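Local coordinates for protein alpha-L-arabinosidase (Xanthomonas axonopodis pv. citri, PDB 6D25) that probably removes alpha-L-arabinofuranosyl side groups from arabinoxylans by hydrolysis, including those on internal doubly substituted xylose units, as a trimeric member of glycoside hydrolase family 51, at residues A[88-93]-A[400-405]; A[194-199]-A[233-238]; A[279-284]-A[341-346]. All blocks are in the same frame, centred on the assembly; numbering follows the deposited sequence.

In the fold
The chain starts with strand 29-36 in a mainly antiparallel beta domain, runs through an eight-stranded parallel beta/alpha barrel, and returns to that domain at its C-terminal end. Contact 1 spans the longest loop: 88-93, leading into strand 93-96 of the barrel, meets 400-405, on the way from helix 393-400 to strand 407-421 of the beta domain. Contacts 2 and 3 both fall within that loop and follow one another in series. Contact 2 pairs the successive barrel strands 196-199 and 235-238, whereas contact 3 joins the loops that lead into helices 285-312 and 346-361. Contacts 2 and 3 lie on opposite sides of the chain's centre, their own centres about 35 Å apart.

Contact 1: A[88-93]-A[400-405]; sequences AIAVPN and LYKPYQ
The turn between helix 80-88 and strand 93-96 of the beta/alpha barrel is held by two long polar side chains: Lys402, at the start of the 3-10 turn 402-404 after helix 393-400, and Gln405, just beyond its end. Lys402 donates from NZ to Ala88 O at 3.1 Å, approaching from above the carbonyl plane; a bend at chi3 (86°) turns its amine to this oxygen while CG lies 3.8 Å from Ile89 O. A lysine suits the spot because its methylenes pack along the turn before the charge meets the carbonyl. The amide of Gln405 reaches the next two carbonyls: NE2 makes weak bonds to Ile89 O and Ala90 O, both 3.3 Å long. Its other end is tied by a water that donates to Gln405 OE1 and to Ala90 O, each at 2.7 Å, so both ends of the amide are engaged. Small Ala90 turns its CB toward this amide, 4.0 Å from Gln405 OE1. Beside the polar grip, Ile89 packs its side chain on Tyr395, Phe398 and Ala399 of helix 393-400, while Tyr401 and Tyr404 rest on Ala444 of strand 441-447, placing the contact between barrel and beta domain.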
loop_
_atom_site.group_PDB
_atom_site.type_symbol
_atom_site.label_atom_id
_atom_site.label_comp_id
_atom_site.label_asym_id
_atom_site.label_seq_id
_atom_site.Cartn_x
_atom_site.Cartn_y
_atom_site.Cartn_z
ATOM N N ALA A 88 -28.193 29.672 11.238
ATOM C CA ALA A 88 -29.554 29.690 11.782
ATOM C C ALA A 88 -30.065 28.258 12.030
ATOM O O ALA A 88 -30.977 28.105 12.831
ATOM C CB ALA A 88 -30.500 30.439 10.857
ATOM N N ILE A 89 -29.508 27.232 11.397
ATOM C CA ILE A 89 -29.953 25.846 11.710
ATOM C C ILE A 89 -28.935 25.126 12.615
ATOM O O ILE A 89 -29.093 23.907 12.869
ATOM C CB ILE A 89 -30.276 25.044 10.437
ATOM C CG1 ILE A 89 -29.104 24.949 9.478
ATOM C CG2 ILE A 89 -31.505 25.594 9.765
ATOM C CD1 ILE A 89 -29.260 23.883 8.400
ATOM N N ALA A 90 -27.939 25.854 13.122
ATOM C CA ALA A 90 -26.941 25.331 14.075
ATOM C C ALA A 90 -26.298 24.030 13.544
ATOM O O ALA A 90 -26.346 22.972 14.161
ATOM C CB ALA A 90 -27.570 25.134 15.453
ATOM N N VAL A 91 -25.683 24.119 12.384
ATOM C CA VAL A 91 -24.973 22.988 11.806
ATOM C C VAL A 91 -23.999 22.433 12.853
ATOM O O VAL A 91 -23.165 23.162 13.347
ATOM C CB VAL A 91 -24.256 23.383 10.510
ATOM C CG1 VAL A 91 -23.396 22.236 10.011
ATOM C CG2 VAL A 91 -25.220 23.842 9.425
ATOM N N PRO A 92 -24.049 21.122 13.122
ATOM C CA PRO A 92 -23.201 20.549 14.186
ATOM C C PRO A 92 -21.796 20.136 13.716
ATOM O O PRO A 92 -20.801 20.235 14.464
ATOM C CB PRO A 92 -23.979 19.296 14.626
ATOM C CG PRO A 92 -24.664 18.842 13.351
ATOM C CD PRO A 92 -25.058 20.157 12.684
ATOM N N ASN A 93 -21.708 19.666 12.478
ATOM C CA ASN A 93 -20.411 19.317 11.837
ATOM C C ASN A 93 -20.605 19.358 10.326
ATOM O O ASN A 93 -21.749 19.228 9.837
ATOM C CB ASN A 93 -19.863 17.974 12.310
ATOM C CG ASN A 93 -20.492 16.779 11.636
ATOM O OD1 ASN A 93 -20.191 16.482 10.461
ATOM N ND2 ASN A 93 -21.302 16.038 12.378
ATOM N N LEU A 400 -36.879 22.700 11.555
ATOM C CA LEU A 400 -37.986 22.221 12.421
ATOM C C LEU A 400 -37.451 21.260 13.483
ATOM O O LEU A 400 -37.977 21.240 14.574
ATOM C CB LEU A 400 -39.066 21.499 11.608
ATOM C CG LEU A 400 -40.005 22.426 10.813
ATOM C CD1 LEU A 400 -40.993 21.617 9.967
ATOM C CD2 LEU A 400 -40.744 23.435 11.679
ATOM N N TYR A 401 -36.468 20.434 13.129
ATOM C CA TYR A 401 -35.966 19.422 14.033
ATOM C C TYR A 401 -34.808 19.942 14.893
ATOM O O TYR A 401 -34.183 19.159 15.605
ATOM C CB TYR A 401 -35.538 18.161 13.276
ATOM C CG TYR A 401 -36.645 17.209 12.931
ATOM C CD1 TYR A 401 -37.531 17.451 11.891
ATOM C CD2 TYR A 401 -36.775 16.004 13.591
ATOM C CE1 TYR A 401 -38.538 16.562 11.547
ATOM C CE2 TYR A 401 -37.769 15.097 13.267
ATOM C CZ TYR A 401 -38.639 15.360 12.224
ATOM O OH TYR A 401 -39.586 14.410 11.888
ATOM N N LYS A 402 -34.500 21.222 14.866
ATOM C CA LYS A 402 -33.440 21.766 15.739
ATOM C C LYS A 402 -33.590 21.364 17.220
ATOM O O LYS A 402 -32.592 21.116 17.867
ATOM C CB LYS A 402 -33.419 23.289 15.723
ATOM C CG LYS A 402 -32.275 23.875 14.963
ATOM C CD LYS A 402 -32.350 25.396 14.885
ATOM C CE LYS A 402 -31.734 26.039 16.093
ATOM N NZ LYS A 402 -31.431 27.450 15.788
ATOM N N PRO A 403 -34.821 21.340 17.770
ATOM C CA PRO A 403 -34.953 20.924 19.161
ATOM C C PRO A 403 -34.490 19.479 19.448
ATOM O O PRO A 403 -34.244 19.153 20.602
ATOM C CB PRO A 403 -36.455 21.053 19.441
ATOM C CG PRO A 403 -36.946 22.089 18.426
ATOM C CD PRO A 403 -36.092 21.808 17.218
ATOM N N TYR A 404 -34.352 18.635 18.423
ATOM C CA TYR A 404 -33.822 17.290 18.579
ATOM C C TYR A 404 -32.314 17.291 18.884
ATOM O O TYR A 404 -31.798 16.273 19.339
ATOM C CB TYR A 404 -34.088 16.452 17.329
ATOM C CG TYR A 404 -35.480 15.876 17.208
ATOM C CD1 TYR A 404 -36.604 16.635 17.438
ATOM C CD2 TYR A 404 -35.660 14.549 16.861
ATOM C CE1 TYR A 404 -37.883 16.094 17.354
ATOM C CE2 TYR A 404 -36.927 13.986 16.753
ATOM C CZ TYR A 404 -38.045 14.760 17.010
ATOM O OH TYR A 404 -39.295 14.215 16.897
ATOM N N GLN A 405 -31.595 18.400 18.658
ATOM C CA GLN A 405 -30.147 18.413 18.826
ATOM C C GLN A 405 -29.787 18.210 20.304
ATOM O O GLN A 405 -30.110 19.048 21.140
ATOM C CB GLN A 405 -29.554 19.743 18.330
ATOM C CG GLN A 405 -29.668 19.863 16.816
ATOM C CD GLN A 405 -28.833 20.980 16.255
ATOM O OE1 GLN A 405 -27.891 21.442 16.905
ATOM N NE2 GLN A 405 -29.119 21.380 15.013
HETATM O O HOH W 1 -25.339 22.138 16.488
#

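Contact 2: A[194-199]-A[233-238]; sequences VPYFGV and KILKIA
Four backbone hydrogen bonds join Pro195, Phe197 and Val199 to Leu235 and Ile237 in parallel pairing. Leu235 N donates to Pro195 O at 2.9 Å, and Phe197 N returns the link to Leu235 O at 2.8 Å. Farther along, Ile237 N reaches Phe197 O, and Val199 N meets Ile237 O at 3.0 Å in an almost straight bond (179°). Proline fits just before the strand, since only its carbonyl is needed; a water donates both to Pro195 O and to Lys233 O.

On one face of the sheet Tyr196 and Leu235 lie side by side, pointing the same way, with Tyr196 CE1 3.9 Å from Leu235 CD1. The CB of Pro195 lies over one face of the tyrosine ring. Next along this face, Ile237 sits beside Gly198, its CB 4.2 Å from Gly198 CA. Phe197 points to the other face, where Ile234, just before the second strand, brings its CG2 to 3.6 Å from Phe197 CB. The phenylalanine ring leads away from the partner strand because CG is anti to the backbone N (chi1 -163°).

The next shell shows why these types fit. Phe197 packs on Ile164 of helix 161-172, and Val199 on Phe219 and Tyr222 of helix 212-224, so that mainly apolar groups meet the helices; Lys236, on the same face as Phe197, runs nearly straight past its CG to give NZ to Gln223 O of helix 212-224. On the opposite face Tyr196 hydrogen-bonds through OH to Gln149. Strand 149-154 continues the sheet beside 196-199, and strand 262-269 beside 235-238. With helix 212-224 between them, the two paired strands form a beta-alpha-beta unit, the repeating element of a (beta/alpha)8 barrel such as the catalytic domain of family 51 enzymes.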
loop_
_atom_site.group_PDB
_atom_site.type_symbol
_atom_site.label_atom_id
_atom_site.label_comp_id
_atom_site.label_asym_id
_atom_site.label_seq_id
_atom_site.Cartn_x
_atom_site.Cartn_y
_atom_site.Cartn_z
ATOM N N VAL A 194 -9.917 19.265 15.387
ATOM C CA VAL A 194 -10.290 18.252 14.412
ATOM C C VAL A 194 -10.908 17.061 15.155
ATOM O O VAL A 194 -10.240 16.052 15.422
ATOM C CB VAL A 194 -9.098 17.826 13.532
ATOM C CG1 VAL A 194 -9.542 16.807 12.492
ATOM C CG2 VAL A 194 -8.450 19.029 12.841
ATOM N N PRO A 195 -12.195 17.166 15.461
ATOM C CA PRO A 195 -12.772 16.167 16.343
ATOM C C PRO A 195 -13.092 14.828 15.664
ATOM O O PRO A 195 -13.129 13.809 16.370
ATOM C CB PRO A 195 -14.049 16.792 16.899
ATOM C CG PRO A 195 -14.411 17.816 15.839
ATOM C CD PRO A 195 -13.051 18.357 15.390
ATOM N N TYR A 196 -13.299 14.819 14.346
ATOM C CA TYR A 196 -13.624 13.621 13.596
ATOM C C TYR A 196 -12.727 13.545 12.366
ATOM O O TYR A 196 -12.544 14.534 11.667
ATOM C CB TYR A 196 -15.093 13.600 13.165
ATOM C CG TYR A 196 -16.065 14.049 14.232
ATOM C CD1 TYR A 196 -16.390 13.237 15.305
ATOM C CD2 TYR A 196 -16.644 15.288 14.173
ATOM C CE1 TYR A 196 -17.261 13.655 16.306
ATOM C CE2 TYR A 196 -17.539 15.714 15.138
ATOM C CZ TYR A 196 -17.848 14.906 16.223
ATOM O OH TYR A 196 -18.682 15.386 17.202
ATOM N N PHE A 197 -12.216 12.362 12.105
ATOM C CA PHE A 197 -11.304 12.144 10.985
ATOM C C PHE A 197 -11.676 10.812 10.316
ATOM O O PHE A 197 -11.610 9.746 10.962
ATOM C CB PHE A 197 -9.848 12.104 11.463
ATOM C CG PHE A 197 -8.846 12.287 10.360
ATOM C CD1 PHE A 197 -8.555 11.263 9.496
ATOM C CD2 PHE A 197 -8.234 13.513 10.168
ATOM C CE1 PHE A 197 -7.634 11.431 8.467
ATOM C CE2 PHE A 197 -7.338 13.715 9.126
ATOM C CZ PHE A 197 -7.064 12.682 8.266
ATOM N N GLY A 198 -12.129 10.901 9.074
ATOM C CA GLY A 198 -12.495 9.720 8.262
ATOM C C GLY A 198 -11.271 9.080 7.629
ATOM O O GLY A 198 -10.488 9.739 6.928
ATOM N N VAL A 199 -11.090 7.809 7.876
ATOM C CA VAL A 199 -9.923 7.078 7.376
ATOM C C VAL A 199 -10.331 6.279 6.146
ATOM O O VAL A 199 -10.433 5.041 6.186
ATOM C CB VAL A 199 -9.273 6.231 8.472
ATOM C CG1 VAL A 199 -7.965 5.641 8.006
ATOM C CG2 VAL A 199 -9.030 7.044 9.728
ATOM N N LYS A 233 -8.540 15.262 21.312
ATOM C CA LYS A 233 -8.801 13.887 20.839
ATOM C C LYS A 233 -9.396 13.924 19.424
ATOM O O LYS A 233 -10.428 14.567 19.183
ATOM C CB LYS A 233 -9.744 13.226 21.842
ATOM C CG LYS A 233 -10.277 11.877 21.410
ATOM C CD LYS A 233 -9.266 10.769 21.424
ATOM C CE LYS A 233 -9.948 9.423 21.666
ATOM N NZ LYS A 233 -9.086 8.323 21.211
ATOM N N ILE A 234 -8.734 13.239 18.503
ATOM C CA ILE A 234 -9.210 13.044 17.116
ATOM C C ILE A 234 -9.892 11.667 17.031
ATOM O O ILE A 234 -9.223 10.643 17.108
ATOM C CB ILE A 234 -8.055 13.152 16.119
ATOM C CG1 ILE A 234 -7.294 14.474 16.292
ATOM C CG2 ILE A 234 -8.566 13.003 14.687
ATOM C CD1 ILE A 234 -6.056 14.612 15.420
ATOM N N LEU A 235 -11.207 11.651 16.848
ATOM C CA LEU A 235 -11.937 10.391 16.717
ATOM C C LEU A 235 -11.791 9.872 15.296
ATOM O O LEU A 235 -11.847 10.653 14.344
ATOM C CB LEU A 235 -13.415 10.636 17.084
ATOM C CG LEU A 235 -13.672 11.074 18.527
ATOM C CD1 LEU A 235 -15.120 11.463 18.680
ATOM C CD2 LEU A 235 -13.301 10.003 19.534
ATOM N N LYS A 236 -11.673 8.565 15.153
ATOM C CA LYS A 236 -11.419 7.968 13.838
ATOM C C LYS A 236 -12.642 7.194 13.356
ATOM O O LYS A 236 -13.141 6.322 14.071
ATOM C CB LYS A 236 -10.220 7.026 13.929
ATOM C CG LYS A 236 -8.902 7.735 14.263
ATOM C CD LYS A 236 -7.903 6.790 14.865
ATOM C CE LYS A 236 -6.558 7.431 15.059
ATOM N NZ LYS A 236 -5.591 6.450 15.610
ATOM N N ILE A 237 -13.086 7.519 12.170
ATOM C CA ILE A 237 -14.221 6.869 11.544
ATOM C C ILE A 237 -13.717 5.910 10.460
ATOM O O ILE A 237 -13.071 6.337 9.500
ATOM C CB ILE A 237 -15.182 7.893 10.922
ATOM C CG1 ILE A 237 -15.505 9.064 11.860
ATOM C CG2 ILE A 237 -16.447 7.160 10.395
ATOM C CD1 ILE A 237 -15.997 8.667 13.156
ATOM N N ALA A 238 -14.008 4.630 10.626
ATOM C CA ALA A 238 -13.653 3.598 9.668
ATOM C C ALA A 238 -14.644 3.545 8.501
ATOM O O ALA A 238 -15.836 3.775 8.665
ATOM C CB ALA A 238 -13.578 2.271 10.372
HETATM O O HOH W 2 -13.250 14.387 19.199
#

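Contact 3: A[279-284]-A[341-346]; sequences SSTTFD and QQQNSL
Two irregular loops meet here with a serine hydroxyl, not a backbone carbonyl, as acceptor of the one direct hydrogen bond between them: Gln343 N donates to Ser280 OG at 2.9 Å. Ser280 OG stands between its own backbone N and carbonyl carbon (chi1 67°), a rotation that brings it to the facing amide. A short side chain suits this buried place, for Ser280 CB also packs 3.9 Å from Gln342 CB.

Next to it, the methyl of Thr281 gives an apolar surface: its CG2 lies 3.8 Å from Gln343 CB, and the two side chains cross at about a right angle. The bent chain of Gln343 then turns back, and its OE1 accepts from Asn344 N in the carbonyl plane at 2.9 Å, while NE2 bonds to Asn482 O. Both ends of this amide are thereby fixed. Ser279 OG receives Thr281 N and Thr282 N, an ST turn and ST motif that shape the loop around Ser280.

At the other end, Ser345 OG lies at the edge of the Phe283 ring, near its plane and 3.6 Å from Phe283 CZ. The same hydroxyl donates to a water at 2.7 Å, and that water donates to Ser280 O, bridging the loops a second time. Phe283 also makes a cation-pi contact with Arg347, whose NH2 bonds to Ser279 O. Asp284 and Ser345 occupy the N-cap positions of helices 285-312 and 346-361, so the contact joins the loops that follow barrel strands 262-269 and 319-325 just where each enters its helix.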
loop_
_atom_site.group_PDB
_atom_site.type_symbol
_atom_site.label_atom_id
_atom_site.label_comp_id
_atom_site.label_asym_id
_atom_site.label_seq_id
_atom_site.Cartn_x
_atom_site.Cartn_y
_atom_site.Cartn_z
ATOM N N SER A 279 -37.187 12.148 -12.083
ATOM C CA SER A 279 -37.260 13.635 -12.067
ATOM C C SER A 279 -37.328 14.147 -10.626
ATOM O O SER A 279 -38.083 13.613 -9.820
ATOM C CB SER A 279 -38.423 14.151 -12.860
ATOM O OG SER A 279 -38.572 15.540 -12.719
ATOM N N SER A 280 -36.571 15.210 -10.347
ATOM C CA SER A 280 -36.624 15.940 -9.075
ATOM C C SER A 280 -37.761 16.977 -9.056
ATOM O O SER A 280 -38.056 17.521 -7.999
ATOM C CB SER A 280 -35.300 16.619 -8.790
ATOM O OG SER A 280 -35.047 17.668 -9.720
ATOM N N THR A 281 -38.350 17.292 -10.209
ATOM C CA THR A 281 -39.309 18.399 -10.326
ATOM C C THR A 281 -40.735 17.933 -10.631
ATOM O O THR A 281 -41.652 18.649 -10.297
ATOM C CB THR A 281 -38.939 19.379 -11.441
ATOM O OG1 THR A 281 -38.878 18.664 -12.681
ATOM C CG2 THR A 281 -37.626 20.084 -11.191
ATOM N N THR A 282 -40.893 16.794 -11.312
ATOM C CA THR A 282 -42.157 16.443 -11.943
ATOM C C THR A 282 -42.409 14.958 -11.681
ATOM O O THR A 282 -41.615 14.114 -12.112
ATOM C CB THR A 282 -42.109 16.680 -13.460
ATOM O OG1 THR A 282 -41.510 17.948 -13.721
ATOM C CG2 THR A 282 -43.478 16.600 -14.100
ATOM N N PHE A 283 -43.461 14.632 -10.960
ATOM C CA PHE A 283 -43.692 13.259 -10.612
ATOM C C PHE A 283 -45.148 13.062 -10.198
ATOM O O PHE A 283 -45.807 13.984 -9.743
ATOM C CB PHE A 283 -42.758 12.817 -9.479
ATOM C CG PHE A 283 -42.696 13.723 -8.272
ATOM C CD1 PHE A 283 -43.580 13.582 -7.227
ATOM C CD2 PHE A 283 -41.706 14.702 -8.176
ATOM C CE1 PHE A 283 -43.495 14.424 -6.140
ATOM C CE2 PHE A 283 -41.625 15.539 -7.079
ATOM C CZ PHE A 283 -42.520 15.403 -6.059
ATOM N N ASP A 284 -45.582 11.822 -10.316
ATOM C CA ASP A 284 -46.934 11.440 -9.972
ATOM C C ASP A 284 -46.926 10.705 -8.618
ATOM O O ASP A 284 -45.881 10.579 -7.945
ATOM C CB ASP A 284 -47.562 10.602 -11.082
ATOM C CG ASP A 284 -46.872 9.272 -11.354
ATOM O OD1 ASP A 284 -46.015 8.828 -10.541
ATOM O OD2 ASP A 284 -47.177 8.714 -12.429
ATOM N N GLN A 341 -26.857 18.396 -9.872
ATOM C CA GLN A 341 -27.786 19.450 -9.536
ATOM C C GLN A 341 -29.205 18.937 -9.740
ATOM O O GLN A 341 -29.560 18.490 -10.820
ATOM C CB GLN A 341 -27.517 20.703 -10.371
ATOM C CG GLN A 341 -26.110 21.226 -10.146
ATOM C CD GLN A 341 -25.760 22.457 -10.946
ATOM O OE1 GLN A 341 -26.434 22.795 -11.940
ATOM N NE2 GLN A 341 -24.680 23.111 -10.510
ATOM N N GLN A 342 -29.992 18.973 -8.667
ATOM C CA GLN A 342 -31.365 18.513 -8.701
ATOM C C GLN A 342 -32.199 19.497 -7.863
ATOM O O GLN A 342 -31.660 20.165 -6.973
ATOM C CB GLN A 342 -31.464 17.076 -8.184
ATOM C CG GLN A 342 -30.995 16.901 -6.743
ATOM C CD GLN A 342 -30.844 15.461 -6.275
ATOM O OE1 GLN A 342 -30.384 14.607 -7.036
ATOM N NE2 GLN A 342 -31.197 15.193 -5.029
ATOM N N GLN A 343 -33.495 19.552 -8.130
ATOM C CA GLN A 343 -34.385 20.346 -7.311
ATOM C C GLN A 343 -34.741 19.545 -6.050
ATOM O O GLN A 343 -34.326 18.372 -5.823
ATOM C CB GLN A 343 -35.628 20.819 -8.102
ATOM C CG GLN A 343 -35.561 22.275 -8.559
ATOM C CD GLN A 343 -35.618 23.264 -7.413
ATOM O OE1 GLN A 343 -35.780 22.866 -6.262
ATOM N NE2 GLN A 343 -35.474 24.559 -7.704
ATOM N N ASN A 344 -35.423 20.252 -5.164
ATOM C CA ASN A 344 -35.658 19.842 -3.788
ATOM C C ASN A 344 -37.105 20.222 -3.470
ATOM O O ASN A 344 -37.420 21.423 -3.405
ATOM C CB ASN A 344 -34.621 20.541 -2.914
ATOM C CG ASN A 344 -34.413 19.927 -1.553
ATOM O OD1 ASN A 344 -35.374 19.852 -0.739
ATOM N ND2 ASN A 344 -33.163 19.606 -1.265
ATOM N N SER A 345 -37.980 19.203 -3.398
ATOM C CA SER A 345 -39.404 19.416 -3.342
ATOM C C SER A 345 -39.951 19.015 -1.973
ATOM O O SER A 345 -39.224 18.557 -1.092
ATOM C CB SER A 345 -40.096 18.622 -4.441
ATOM O OG SER A 345 -40.120 17.244 -4.098
ATOM N N LEU A 346 -41.266 19.160 -1.822
ATOM C CA LEU A 346 -41.938 18.665 -0.611
ATOM C C LEU A 346 -41.592 17.181 -0.358
ATOM O O LEU A 346 -41.483 16.747 0.820
ATOM C CB LEU A 346 -43.442 18.864 -0.740
ATOM C CG LEU A 346 -44.281 18.428 0.457
ATOM C CD1 LEU A 346 -43.895 19.177 1.731
ATOM C CD2 LEU A 346 -45.781 18.589 0.127
HETATM O O HOH W 3 -38.200 16.066 -5.572
#